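Local coordinates for protein lipid A deacylase PagL (PDB 2ERV) that hydrolyses the ester bond at the 3 position of lipid A in the bacterial outer membrane, releasing the primary fatty acyl chain, at residues D52-H58 with S89-D95. Sequence-based numbering, arbitrary orientation.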
ATOM      1  N   ASP A  52      -6.049  13.525 -16.837  1.00 31.61           N
ATOM      2  CA  ASP A  52      -5.946  14.825 -17.471  1.00 33.37           C
ATOM      3  C   ASP A  52      -4.841  15.744 -16.949  1.00 33.39           C
ATOM      4  O   ASP A  52      -4.554  16.783 -17.574  1.00 33.11           O
ATOM      5  CB  ASP A  52      -7.313  15.473 -17.616  1.00 34.76           C
ATOM      6  CG  ASP A  52      -7.929  15.819 -16.319  1.00 38.07           C
ATOM      7  OD1 ASP A  52      -7.171  16.164 -15.369  1.00 45.15           O
ATOM      8  OD2 ASP A  52      -9.178  15.806 -16.152  1.00 45.16           O
ATOM      9  N   GLU A  53      -4.185  15.373 -15.838  1.00 32.71           N
ATOM     10  CA  GLU A  53      -3.013  16.147 -15.373  1.00 32.33           C
ATOM     11  C   GLU A  53      -1.616  15.687 -15.767  1.00 33.67           C
ATOM     12  O   GLU A  53      -0.762  16.534 -16.099  1.00 32.40           O
ATOM     13  CB  GLU A  53      -3.059  16.377 -13.872  1.00 32.17           C
ATOM     14  CG  GLU A  53      -4.219  17.230 -13.469  1.00 27.93           C
ATOM     15  CD  GLU A  53      -3.926  18.707 -13.608  1.00 29.54           C
ATOM     16  OE1 GLU A  53      -2.869  19.092 -14.139  1.00 31.44           O
ATOM     17  OE2 GLU A  53      -4.767  19.475 -13.153  1.00 29.72           O
ATOM     18  N   GLY A  54      -1.354  14.371 -15.637  1.00 34.32           N
ATOM     19  CA  GLY A  54      -0.122  13.753 -16.128  1.00 33.95           C
ATOM     20  C   GLY A  54      -0.378  12.575 -17.074  1.00 34.52           C
ATOM     21  O   GLY A  54      -1.486  11.967 -17.056  1.00 34.73           O
ATOM     22  N   ALA A  55       0.599  12.277 -17.941  1.00 32.77           N
ATOM     23  CA  ALA A  55       0.631  10.979 -18.623  1.00 31.62           C
ATOM     24  C   ALA A  55       0.971  10.001 -17.503  1.00 29.80           C
ATOM     25  O   ALA A  55       0.915  10.375 -16.314  1.00 29.16           O
ATOM     26  CB  ALA A  55       1.697  10.956 -19.747  1.00 31.74           C
ATOM     27  N   GLY A  56       1.326   8.767 -17.850  1.00 28.48           N
ATOM     28  CA  GLY A  56       1.623   7.767 -16.831  1.00 25.78           C
ATOM     29  C   GLY A  56       2.793   8.178 -15.964  1.00 25.37           C
ATOM     30  O   GLY A  56       3.765   8.733 -16.462  1.00 24.38           O
ATOM     31  N   LYS A  57       2.720   7.851 -14.673  1.00 23.07           N
ATOM     32  CA  LYS A  57       3.733   8.245 -13.696  1.00 24.26           C
ATOM     33  C   LYS A  57       4.103   7.047 -12.792  1.00 23.74           C
ATOM     34  O   LYS A  57       3.423   6.035 -12.798  1.00 21.88           O
ATOM     35  CB  LYS A  57       3.229   9.396 -12.824  1.00 24.98           C
ATOM     36  CG  LYS A  57       3.073  10.720 -13.546  1.00 26.86           C
ATOM     37  CD  LYS A  57       4.429  11.337 -13.958  1.00 32.11           C
ATOM     38  CE  LYS A  57       4.248  12.771 -14.482  1.00 38.93           C
ATOM     39  NZ  LYS A  57       3.503  12.836 -15.767  1.00 39.19           N
ATOM     40  N   HIS A  58       5.178   7.178 -12.033  1.00 23.94           N
ATOM     41  CA  HIS A  58       5.669   6.064 -11.201  1.00 26.43           C
ATOM     42  C   HIS A  58       5.912   6.621  -9.814  1.00 26.58           C
ATOM     43  O   HIS A  58       6.249   7.796  -9.671  1.00 27.34           O
ATOM     44  CB  HIS A  58       7.014   5.546 -11.751  1.00 28.03           C
ATOM     45  CG  HIS A  58       6.984   5.229 -13.217  1.00 31.28           C
ATOM     46  ND1 HIS A  58       6.742   3.960 -13.695  1.00 35.62           N
ATOM     47  CD2 HIS A  58       7.129   6.024 -14.303  1.00 36.23           C
ATOM     48  CE1 HIS A  58       6.776   3.981 -15.015  1.00 36.71           C
ATOM     49  NE2 HIS A  58       6.986   5.225 -15.410  1.00 38.98           N
ATOM     50  N   SER A  89       7.360  10.383  -9.752  1.00 28.48           N
ATOM     51  CA  SER A  89       8.188  10.799 -10.889  1.00 29.42           C
ATOM     52  C   SER A  89       7.776  12.160 -11.443  1.00 30.83           C
ATOM     53  O   SER A  89       8.504  12.726 -12.270  1.00 32.81           O
ATOM     54  CB  SER A  89       8.189   9.707 -11.971  1.00 28.19           C
ATOM     55  OG  SER A  89       6.928   9.659 -12.604  1.00 27.03           O
ATOM     56  N   GLY A  90       6.639  12.706 -10.998  1.00 30.77           N
ATOM     57  CA  GLY A  90       6.250  14.104 -11.347  1.00 31.09           C
ATOM     58  C   GLY A  90       5.256  14.606 -10.316  1.00 31.85           C
ATOM     59  O   GLY A  90       4.885  13.860  -9.399  1.00 32.43           O
ATOM     60  N   THR A  91       4.829  15.860 -10.426  1.00 31.50           N
ATOM     61  CA  THR A  91       3.889  16.411  -9.457  1.00 30.70           C
ATOM     62  C   THR A  91       2.444  16.273  -9.921  1.00 30.36           C
ATOM     63  O   THR A  91       1.532  16.554  -9.143  1.00 30.50           O
ATOM     64  CB  THR A  91       4.176  17.903  -9.197  1.00 31.91           C
ATOM     65  OG1 THR A  91       4.169  18.588 -10.446  1.00 29.33           O
ATOM     66  CG2 THR A  91       5.625  18.143  -8.686  1.00 30.01           C
ATOM     67  N   ARG A  92       2.226  15.921 -11.185  1.00 29.21           N
ATOM     68  CA  ARG A  92       0.871  15.694 -11.701  1.00 30.11           C
ATOM     69  C   ARG A  92       0.713  14.218 -12.043  1.00 29.04           C
ATOM     70  O   ARG A  92       1.515  13.670 -12.759  1.00 30.17           O
ATOM     71  CB  ARG A  92       0.631  16.519 -12.955  1.00 29.79           C
ATOM     72  CG  ARG A  92       0.444  17.995 -12.676  1.00 31.42           C
ATOM     73  CD  ARG A  92       0.557  18.846 -13.950  1.00 30.47           C
ATOM     74  NE  ARG A  92      -0.145  20.106 -13.709  1.00 34.14           N
ATOM     75  CZ  ARG A  92       0.444  21.202 -13.293  1.00 36.29           C
ATOM     76  NH1 ARG A  92       1.752  21.191 -13.074  1.00 38.05           N
ATOM     77  NH2 ARG A  92      -0.265  22.305 -13.067  1.00 37.15           N
ATOM     78  N   VAL A  93      -0.301  13.575 -11.487  1.00 28.81           N
ATOM     79  CA  VAL A  93      -0.488  12.129 -11.613  1.00 26.77           C
ATOM     80  C   VAL A  93      -1.982  11.925 -11.821  1.00 27.08           C
ATOM     81  O   VAL A  93      -2.803  12.515 -11.097  1.00 24.76           O
ATOM     82  CB  VAL A  93      -0.060  11.397 -10.304  1.00 27.29           C
ATOM     83  CG1 VAL A  93      -0.172   9.874 -10.418  1.00 23.60           C
ATOM     84  CG2 VAL A  93       1.402  11.780  -9.915  1.00 26.51           C
ATOM     85  N   GLY A  94      -2.334  11.119 -12.814  1.00 25.63           N
ATOM     86  CA  GLY A  94      -3.714  10.877 -13.143  1.00 26.79           C
ATOM     87  C   GLY A  94      -4.391  12.207 -13.401  1.00 27.15           C
ATOM     88  O   GLY A  94      -3.856  13.030 -14.147  1.00 26.54           O
ATOM     89  N   ASP A  95      -5.525  12.436 -12.748  1.00 26.84           N
ATOM     90  CA  ASP A  95      -6.235  13.708 -12.850  1.00 27.74           C
ATOM     91  C   ASP A  95      -5.790  14.693 -11.765  1.00 27.78           C
ATOM     92  O   ASP A  95      -6.445  15.699 -11.570  1.00 26.12           O
ATOM     93  CB  ASP A  95      -7.748  13.496 -12.675  1.00 28.56           C
ATOM     94  CG  ASP A  95      -8.414  12.807 -13.845  1.00 30.19           C
ATOM     95  OD1 ASP A  95      -7.807  12.597 -14.935  1.00 28.74           O
ATOM     96  OD2 ASP A  95      -9.591  12.415 -13.734  1.00 33.22           O
TER
HETATM   97  O   HOH W   1      -0.225   9.508 -14.094  1.00 28.37           O
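H58 and S89 pair at the end of the neighbouring antiparallel strands 57-70 and 75-88 of the PagL β-barrel, and beyond them 52-56 and 89-95 run on in opposite directions at one rim. At the barrel end S89 N donates to H58 O (2.8 Å). H58 N returns a bond of 3.1 Å to S89 OG, which reaches it by turning between its own N and carbonyl carbon (chi1 71°). Between the two ends the chains part and a water enters, accepting from G94 N and lying 2.6 Å from A55 O. Farther out, G94 O takes two N-H groups in its carbonyl plane, E53 N at 2.9 Å and G54 N at 3.2 Å. The H58 ring turns its edge to the S89 hydroxyl, while its ND1 is hydrogen-bonded to Y45 OH. K57 bends at chi2 and chi4, laying its methylenes alongside R92 O and S89 OG, with CG near V93 CG2. R92 stretches from CG to NE across E53, and NE meets the syn side of E53 OE1 in a 2.9 Å salt bridge, within the guanidinium plane but 33° out of the carboxylate plane. The D52 and D95 carboxylates stack with planes 16° apart, a closeness that may raise the proton affinity of one of them. D52 N, donating to the anti side of D95 OD1 at 2.8 Å, may offset part of this.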